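Core protein P7 (Pseudomonas phage phi12, PDB 2Q82) is a structural core protein of the phage particle, probably working within the procapsid in its assembly or in packaging and replication of the double-stranded RNA genome. Local coordinates at residues I38-T47 / P58-A67. Residues are numbered along the deposited sequence; the frame is centred on the assembly and turned at random.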
loop_
_atom_site.group_PDB
_atom_site.type_symbol
_atom_site.label_atom_id
_atom_site.label_comp_id
_atom_site.label_asym_id
_atom_site.label_seq_id
_atom_site.Cartn_x
_atom_site.Cartn_y
_atom_site.Cartn_z
ATOM N N ILE A 38 -14.155 -18.611 -0.753
ATOM C CA ILE A 38 -15.018 -17.920 -1.686
ATOM C C ILE A 38 -14.595 -18.367 -3.049
ATOM O O ILE A 38 -13.454 -18.187 -3.454
ATOM C CB ILE A 38 -14.864 -16.394 -1.559
ATOM C CG1 ILE A 38 -15.290 -15.963 -0.157
ATOM C CG2 ILE A 38 -15.761 -15.690 -2.548
ATOM C CD1 ILE A 38 -14.801 -14.583 0.260
ATOM N N THR A 39 -15.535 -18.963 -3.755
ATOM C CA THR A 39 -15.266 -19.474 -5.071
ATOM C C THR A 39 -14.577 -18.516 -6.032
ATOM O O THR A 39 -15.032 -17.396 -6.256
ATOM C CB THR A 39 -16.556 -19.966 -5.707
ATOM O OG1 THR A 39 -17.050 -21.082 -4.961
ATOM C CG2 THR A 39 -16.312 -20.367 -7.140
ATOM N N GLY A 40 -13.472 -18.975 -6.604
ATOM C CA GLY A 40 -12.755 -18.161 -7.560
ATOM C C GLY A 40 -11.988 -16.983 -6.996
ATOM O O GLY A 40 -11.472 -16.166 -7.753
ATOM N N PHE A 41 -11.913 -16.878 -5.676
ATOM C CA PHE A 41 -11.187 -15.770 -5.069
ATOM C C PHE A 41 -10.119 -16.199 -4.106
ATOM O O PHE A 41 -10.313 -17.142 -3.350
ATOM C CB PHE A 41 -12.117 -14.856 -4.289
ATOM C CG PHE A 41 -12.844 -13.918 -5.140
ATOM C CD1 PHE A 41 -13.987 -14.327 -5.816
ATOM C CD2 PHE A 41 -12.364 -12.634 -5.327
ATOM C CE1 PHE A 41 -14.632 -13.469 -6.686
ATOM C CE2 PHE A 41 -12.993 -11.762 -6.190
ATOM C CZ PHE A 41 -14.136 -12.173 -6.876
ATOM N N ASN A 42 -8.994 -15.497 -4.113
ATOM C CA ASN A 42 -7.968 -15.804 -3.136
ATOM C C ASN A 42 -8.437 -15.005 -1.939
ATOM O O ASN A 42 -8.740 -13.825 -2.060
ATOM C CB ASN A 42 -6.606 -15.310 -3.580
ATOM C CG ASN A 42 -6.136 -15.995 -4.826
ATOM O OD1 ASN A 42 -6.216 -17.213 -4.941
ATOM N ND2 ASN A 42 -5.640 -15.216 -5.773
ATOM N N VAL A 43 -8.511 -15.648 -0.789
ATOM C CA VAL A 43 -8.993 -14.979 0.397
ATOM C C VAL A 43 -7.896 -14.878 1.431
ATOM O O VAL A 43 -7.169 -15.837 1.661
ATOM C CB VAL A 43 -10.180 -15.723 0.959
ATOM C CG1 VAL A 43 -10.598 -15.130 2.281
ATOM C CG2 VAL A 43 -11.313 -15.654 -0.040
HETATM N N MSE A 44 -7.784 -13.738 2.091
HETATM C CA MSE A 44 -6.677 -13.637 2.999
HETATM C C MSE A 44 -6.787 -12.537 4.033
HETATM O O MSE A 44 -7.068 -11.390 3.697
HETATM C CB MSE A 44 -5.435 -13.438 2.151
HETATM C CG MSE A 44 -4.157 -13.437 2.897
HETATM SE SE MSE A 44 -3.216 -15.144 3.089
HETATM C CE MSE A 44 -4.416 -16.487 2.341
ATOM N N ARG A 45 -6.561 -12.884 5.294
ATOM C CA ARG A 45 -6.625 -11.869 6.322
ATOM C C ARG A 45 -5.369 -10.995 6.234
ATOM O O ARG A 45 -4.254 -11.502 6.099
ATOM C CB ARG A 45 -6.724 -12.487 7.712
ATOM C CG ARG A 45 -6.786 -11.441 8.805
ATOM C CD ARG A 45 -7.131 -12.036 10.143
ATOM N NE ARG A 45 -8.491 -12.558 10.196
ATOM C CZ ARG A 45 -9.591 -11.811 10.191
ATOM N NH1 ARG A 45 -9.514 -10.491 10.129
ATOM N NH2 ARG A 45 -10.780 -12.386 10.270
ATOM N N VAL A 46 -5.555 -9.683 6.293
ATOM C CA VAL A 46 -4.432 -8.763 6.215
ATOM C C VAL A 46 -4.602 -7.582 7.143
ATOM O O VAL A 46 -5.700 -7.284 7.599
ATOM C CB VAL A 46 -4.238 -8.166 4.809
ATOM C CG1 VAL A 46 -4.056 -9.255 3.789
ATOM C CG2 VAL A 46 -5.432 -7.281 4.448
ATOM N N THR A 47 -3.493 -6.898 7.404
ATOM C CA THR A 47 -3.532 -5.710 8.234
ATOM C C THR A 47 -2.692 -4.620 7.595
ATOM O O THR A 47 -2.633 -3.522 8.113
ATOM C CB THR A 47 -2.965 -5.922 9.655
ATOM O OG1 THR A 47 -1.578 -6.267 9.571
ATOM C CG2 THR A 47 -3.737 -6.999 10.389
ATOM N N PRO A 58 -7.917 -12.451 -8.700
ATOM C CA PRO A 58 -8.997 -11.954 -7.831
ATOM C C PRO A 58 -8.821 -12.252 -6.376
ATOM O O PRO A 58 -8.658 -13.403 -5.984
ATOM C CB PRO A 58 -10.231 -12.596 -8.405
ATOM C CG PRO A 58 -9.729 -13.681 -9.144
ATOM C CD PRO A 58 -8.552 -13.125 -9.828
ATOM N N ALA A 59 -8.970 -11.221 -5.564
ATOM C CA ALA A 59 -8.719 -11.378 -4.159
ATOM C C ALA A 59 -9.690 -10.723 -3.255
ATOM O O ALA A 59 -10.308 -9.735 -3.629
ATOM C CB ALA A 59 -7.386 -10.737 -3.902
ATOM N N VAL A 60 -9.830 -11.286 -2.061
ATOM C CA VAL A 60 -10.672 -10.696 -1.032
ATOM C C VAL A 60 -9.735 -10.520 0.162
ATOM O O VAL A 60 -9.195 -11.488 0.686
ATOM C CB VAL A 60 -11.835 -11.582 -0.603
ATOM C CG1 VAL A 60 -12.545 -10.955 0.592
ATOM C CG2 VAL A 60 -12.807 -11.739 -1.757
ATOM N N ALA A 61 -9.508 -9.271 0.551
ATOM C CA ALA A 61 -8.672 -8.981 1.697
ATOM C C ALA A 61 -9.633 -8.882 2.867
ATOM O O ALA A 61 -10.596 -8.118 2.825
ATOM C CB ALA A 61 -7.942 -7.667 1.513
ATOM N N VAL A 62 -9.362 -9.671 3.903
ATOM C CA VAL A 62 -10.195 -9.716 5.087
ATOM C C VAL A 62 -9.618 -8.865 6.199
ATOM O O VAL A 62 -8.489 -9.079 6.642
ATOM C CB VAL A 62 -10.345 -11.152 5.589
ATOM C CG1 VAL A 62 -11.344 -11.206 6.736
ATOM C CG2 VAL A 62 -10.789 -12.046 4.448
ATOM N N LEU A 63 -10.422 -7.911 6.649
ATOM C CA LEU A 63 -10.017 -7.016 7.702
ATOM C C LEU A 63 -10.830 -7.129 8.957
ATOM O O LEU A 63 -12.049 -7.047 8.927
ATOM C CB LEU A 63 -10.131 -5.563 7.204
ATOM C CG LEU A 63 -8.961 -5.067 6.342
ATOM C CD1 LEU A 63 -8.885 -5.830 5.112
ATOM C CD2 LEU A 63 -9.125 -3.636 6.015
ATOM N N GLY A 64 -10.145 -7.339 10.069
ATOM C CA GLY A 64 -10.822 -7.392 11.354
ATOM C C GLY A 64 -10.300 -6.274 12.242
ATOM O O GLY A 64 -9.608 -5.353 11.802
ATOM N N ASP A 65 -10.634 -6.355 13.518
ATOM C CA ASP A 65 -10.213 -5.356 14.471
ATOM C C ASP A 65 -8.746 -5.079 14.446
ATOM O O ASP A 65 -8.337 -3.969 14.736
ATOM C CB ASP A 65 -10.586 -5.819 15.856
ATOM C CG ASP A 65 -12.033 -5.599 16.139
ATOM O OD1 ASP A 65 -12.884 -5.775 15.270
ATOM O OD2 ASP A 65 -12.358 -5.251 17.266
ATOM N N ASP A 66 -7.933 -6.067 14.102
ATOM C CA ASP A 66 -6.506 -5.845 14.103
ATOM C C ASP A 66 -6.032 -5.034 12.908
ATOM O O ASP A 66 -4.857 -4.712 12.811
ATOM C CB ASP A 66 -5.776 -7.186 14.202
ATOM C CG ASP A 66 -6.013 -8.088 13.002
ATOM O OD1 ASP A 66 -7.048 -7.937 12.322
ATOM O OD2 ASP A 66 -5.156 -8.960 12.769
ATOM N N ALA A 67 -6.951 -4.679 12.015
ATOM C CA ALA A 67 -6.589 -3.902 10.829
ATOM C C ALA A 67 -7.138 -2.488 10.901
ATOM O O ALA A 67 -7.435 -1.863 9.882
ATOM C CB ALA A 67 -7.096 -4.590 9.581
HETATM O O HOH W 1 -7.377 -8.421 9.739
#
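Asn42 straddles Ala59, its N bonding to Pro58 O and its O accepting from Val60 N, and so begins the parallel pairing of strand 42-45 with strand 59-63, their axes 4.6 Å apart at closest approach. Five backbone hydrogen bonds join them: Asn42, Met44 and Val46 donate to Pro58, Val60 and Val62, while Val60 and Val62 donate back to Asn42 and Met44. The bond from Val62 N to Met44 O measures 2.9 Å.

Apolar packing is heavier on the Val43 and Val60 face. There Val43 CG1 meets Val62 CG2 at 3.8 Å, and Ile38 and Phe41, from the type II turn before the strand, close on Val60. With CG1 of Val60 anti to the backbone N (chi1 173°), CG2 lies beside that N and comes 3.7 Å from Phe41 CD2; Phe41 CE2 also touches Pro58 CB. Helix 112-127 packs against Ile38 and Phe41. A smaller patch forms near the C-terminal end of the strands, where Val46 CG2 meets Ala61 CB and Leu63 CD1, with Leu70 of helix 68-76 beyond.

Polar groups gather at the C-terminal end. Arg45, extended until it bends at chi3 (-67°), lays one guanidinium face over Val62 CG1, while NH2 hydrogen-bonds to the carbonyls of Gly33 and His31. Asp66 OD1 stays 4.2 Å from Arg45 NH1, an attraction short of a salt bridge. A water links the segments instead, accepting from Gly64 N (3.0 Å) and reaching Val46 O and Asp66 OD1.

With helix 49-52 in the connection, the pair forms a beta-alpha-beta crossover at one margin of the five-stranded parallel sheet: 42-45 is outermost within the chain, and 59-63 passes the pairing on to central strand 25-30, as in an open alpha/beta sheet.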